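Local coordinates for concanavalin A-like lectin protein kinase family protein (Theobroma cacao, PDB 6CTH) that probably phosphorylates proteins as a plant receptor-like kinase, its active-site cleft here holding an inhibitor and a magnesium ion, at residues Ala125-Leu129 against His130-Asp134. Residues are numbered along the deposited sequence; the frame is centred on the assembly and turned at random.
Sequences ALLYL and HEEGD
The backbone N-H of His130 reaches back one helical turn to Leu126 O, with 2.8 Å between His130 N and Leu126 O. Glu131 N to Leu127 O and Glu132 N to Tyr128 O (3.1 Å) continue the ladder; at Glu132 the donor stands well above the carbonyl plane of Tyr128, and His130 to Glu132 form a wider pi-type turn. Beyond it a water joins Gly133 N to the Leu129 carbonyl: it accepts from Gly133 N and lies 2.6 Å from Leu129 O. Among the side chains, Leu126 lays CD1 over one face of the His130 imidazole in a CH-pi contact, 3.7 Å from CD1 to the ring centroid. Swinging CG anti to the backbone N (chi1 -154°) sends the leucine along the helix to that face, while the ring's NE2 is held by Asp199 of helix 196-212. Glu132, extended beyond CG, carries its carboxylate back across Tyr128: OE1 meets the edge of the ring in its plane, 3.5 Å from Tyr128 CD1, with carboxylate and ring 86° apart. Glu132 OE2 rests against Leu127 CG, 3.6 Å away. Tyr128 OH is bonded to Arg70 N, and exposed Glu131 bridges to Lys196. This is the C-terminal end of the long kinase C-lobe helix (αE), just ahead of the strand leading to the catalytic loop.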
ATOM      1  N   ALA A 125       5.220   8.993  -2.058  1.00 27.71           N
ATOM      2  CA  ALA A 125       4.742   8.277  -3.247  1.00 27.65           C
ATOM      3  C   ALA A 125       3.415   8.821  -3.764  1.00 27.29           C
ATOM      4  O   ALA A 125       3.248   9.025  -4.949  1.00 26.53           O
ATOM      5  CB  ALA A 125       4.637   6.782  -2.956  1.00 27.82           C
ATOM      6  N   LEU A 126       2.467   8.995  -2.859  1.00 27.18           N
ATOM      7  CA  LEU A 126       1.153   9.478  -3.214  1.00 27.89           C
ATOM      8  C   LEU A 126       1.197  10.896  -3.778  1.00 27.37           C
ATOM      9  O   LEU A 126       0.464  11.224  -4.682  1.00 26.77           O
ATOM     10  CB  LEU A 126       0.224   9.393  -2.014  1.00 29.47           C
ATOM     11  CG  LEU A 126      -1.254   9.254  -2.324  1.00 31.86           C
ATOM     12  CD1 LEU A 126      -1.493   8.298  -3.473  1.00 32.93           C
ATOM     13  CD2 LEU A 126      -2.019   8.807  -1.088  1.00 32.03           C
ATOM     14  N   LEU A 127       2.037  11.735  -3.200  1.00 26.90           N
ATOM     15  CA  LEU A 127       2.177  13.118  -3.697  1.00 27.28           C
ATOM     16  C   LEU A 127       2.643  13.079  -5.148  1.00 26.51           C
ATOM     17  O   LEU A 127       2.138  13.798  -6.002  1.00 26.66           O
ATOM     18  CB  LEU A 127       3.155  13.905  -2.854  1.00 27.62           C
ATOM     19  CG  LEU A 127       3.390  15.348  -3.260  1.00 28.40           C
ATOM     20  CD1 LEU A 127       2.130  16.166  -3.165  1.00 28.99           C
ATOM     21  CD2 LEU A 127       4.500  15.988  -2.408  1.00 29.37           C
ATOM     22  N   TYR A 128       3.619  12.236  -5.392  1.00 25.83           N
ATOM     23  CA  TYR A 128       4.149  12.066  -6.763  1.00 25.68           C
ATOM     24  C   TYR A 128       3.056  11.579  -7.717  1.00 25.62           C
ATOM     25  O   TYR A 128       2.843  12.113  -8.824  1.00 25.33           O
ATOM     26  CB  TYR A 128       5.348  11.168  -6.740  1.00 25.74           C
ATOM     27  CG  TYR A 128       5.890  10.789  -8.125  1.00 25.70           C
ATOM     28  CD1 TYR A 128       6.704  11.654  -8.808  1.00 25.75           C
ATOM     29  CD2 TYR A 128       5.614   9.557  -8.721  1.00 25.82           C
ATOM     30  CE1 TYR A 128       7.213  11.333 -10.071  1.00 25.51           C
ATOM     31  CE2 TYR A 128       6.115   9.219  -9.966  1.00 26.04           C
ATOM     32  CZ  TYR A 128       6.938  10.100 -10.636  1.00 25.70           C
ATOM     33  OH  TYR A 128       7.402   9.727 -11.868  1.00 26.27           O
ATOM     34  N   LEU A 129       2.297  10.561  -7.283  1.00 25.45           N
ATOM     35  CA  LEU A 129       1.218  10.075  -8.085  1.00 25.70           C
ATOM     36  C   LEU A 129       0.156  11.116  -8.375  1.00 25.90           C
ATOM     37  O   LEU A 129      -0.278  11.267  -9.526  1.00 26.07           O
ATOM     38  CB  LEU A 129       0.561   8.806  -7.437  1.00 25.64           C
ATOM     39  CG  LEU A 129       1.404   7.533  -7.335  1.00 25.73           C
ATOM     40  CD1 LEU A 129       0.622   6.444  -6.621  1.00 26.06           C
ATOM     41  CD2 LEU A 129       1.900   7.072  -8.694  1.00 25.88           C
ATOM     42  N   HIS A 130      -0.282  11.828  -7.362  1.00 26.49           N
ATOM     43  CA  HIS A 130      -1.430  12.727  -7.513  1.00 27.17           C
ATOM     44  C   HIS A 130      -1.076  14.029  -8.201  1.00 28.38           C
ATOM     45  O   HIS A 130      -1.944  14.587  -8.888  1.00 29.55           O
ATOM     46  CB  HIS A 130      -2.085  13.040  -6.169  1.00 27.25           C
ATOM     47  CG  HIS A 130      -2.859  11.881  -5.603  1.00 27.20           C
ATOM     48  ND1 HIS A 130      -3.457  11.921  -4.346  1.00 27.24           N
ATOM     49  CD2 HIS A 130      -3.082  10.649  -6.108  1.00 27.06           C
ATOM     50  CE1 HIS A 130      -4.053  10.758  -4.133  1.00 27.27           C
ATOM     51  NE2 HIS A 130      -3.847   9.961  -5.173  1.00 27.23           N
ATOM     52  N   GLU A 131       0.155  14.500  -8.027  1.00 28.71           N
ATOM     53  CA  GLU A 131       0.449  15.904  -8.363  1.00 29.09           C
ATOM     54  C   GLU A 131       1.674  16.140  -9.229  1.00 28.91           C
ATOM     55  O   GLU A 131       1.797  17.281  -9.689  1.00 29.75           O
ATOM     56  CB  GLU A 131       0.656  16.690  -7.082  1.00 29.87           C
ATOM     57  CG  GLU A 131      -0.541  16.715  -6.133  1.00 31.31           C
ATOM     58  CD  GLU A 131      -1.829  17.250  -6.764  1.00 33.76           C
ATOM     59  OE1 GLU A 131      -1.739  18.072  -7.736  1.00 36.42           O
ATOM     60  OE2 GLU A 131      -2.956  16.840  -6.309  1.00 35.54           O
ATOM     61  N   GLU A 132       2.576  15.182  -9.358  1.00 27.93           N
ATOM     62  CA  GLU A 132       3.891  15.476  -9.977  1.00 28.11           C
ATOM     63  C   GLU A 132       4.086  14.987 -11.381  1.00 28.32           C
ATOM     64  O   GLU A 132       5.072  15.420 -12.025  1.00 28.19           O
ATOM     65  CB  GLU A 132       5.010  14.941  -9.106  1.00 28.13           C
ATOM     66  CG  GLU A 132       5.072  15.582  -7.727  1.00 28.98           C
ATOM     67  CD  GLU A 132       6.208  15.063  -6.894  1.00 29.46           C
ATOM     68  OE1 GLU A 132       7.293  14.811  -7.427  1.00 31.39           O
ATOM     69  OE2 GLU A 132       6.060  15.027  -5.675  1.00 31.47           O
ATOM     70  N   GLY A 133       3.179  14.157 -11.902  1.00 28.22           N
ATOM     71  CA  GLY A 133       3.264  13.650 -13.280  1.00 28.87           C
ATOM     72  C   GLY A 133       2.535  14.478 -14.301  1.00 29.05           C
ATOM     73  O   GLY A 133       1.710  15.335 -13.941  1.00 29.15           O
ATOM     74  N   ASP A 134       2.763  14.138 -15.564  1.00 30.41           N
ATOM     75  CA  ASP A 134       2.022  14.715 -16.692  1.00 32.07           C
ATOM     76  C   ASP A 134       0.495  14.546 -16.513  1.00 33.13           C
ATOM     77  O   ASP A 134      -0.282  15.460 -16.793  1.00 33.81           O
ATOM     78  CB  ASP A 134       2.482  14.091 -18.039  1.00 32.92           C
ATOM     79  CG  ASP A 134       3.910  14.499 -18.474  1.00 32.88           C
ATOM     80  OD1 ASP A 134       4.301  15.655 -18.201  1.00 35.50           O
ATOM     81  OD2 ASP A 134       4.584  13.655 -19.145  1.00 33.77           O
TER
HETATM   82  O   HOH W   1       1.063  12.436 -11.392  1.00 31.52           O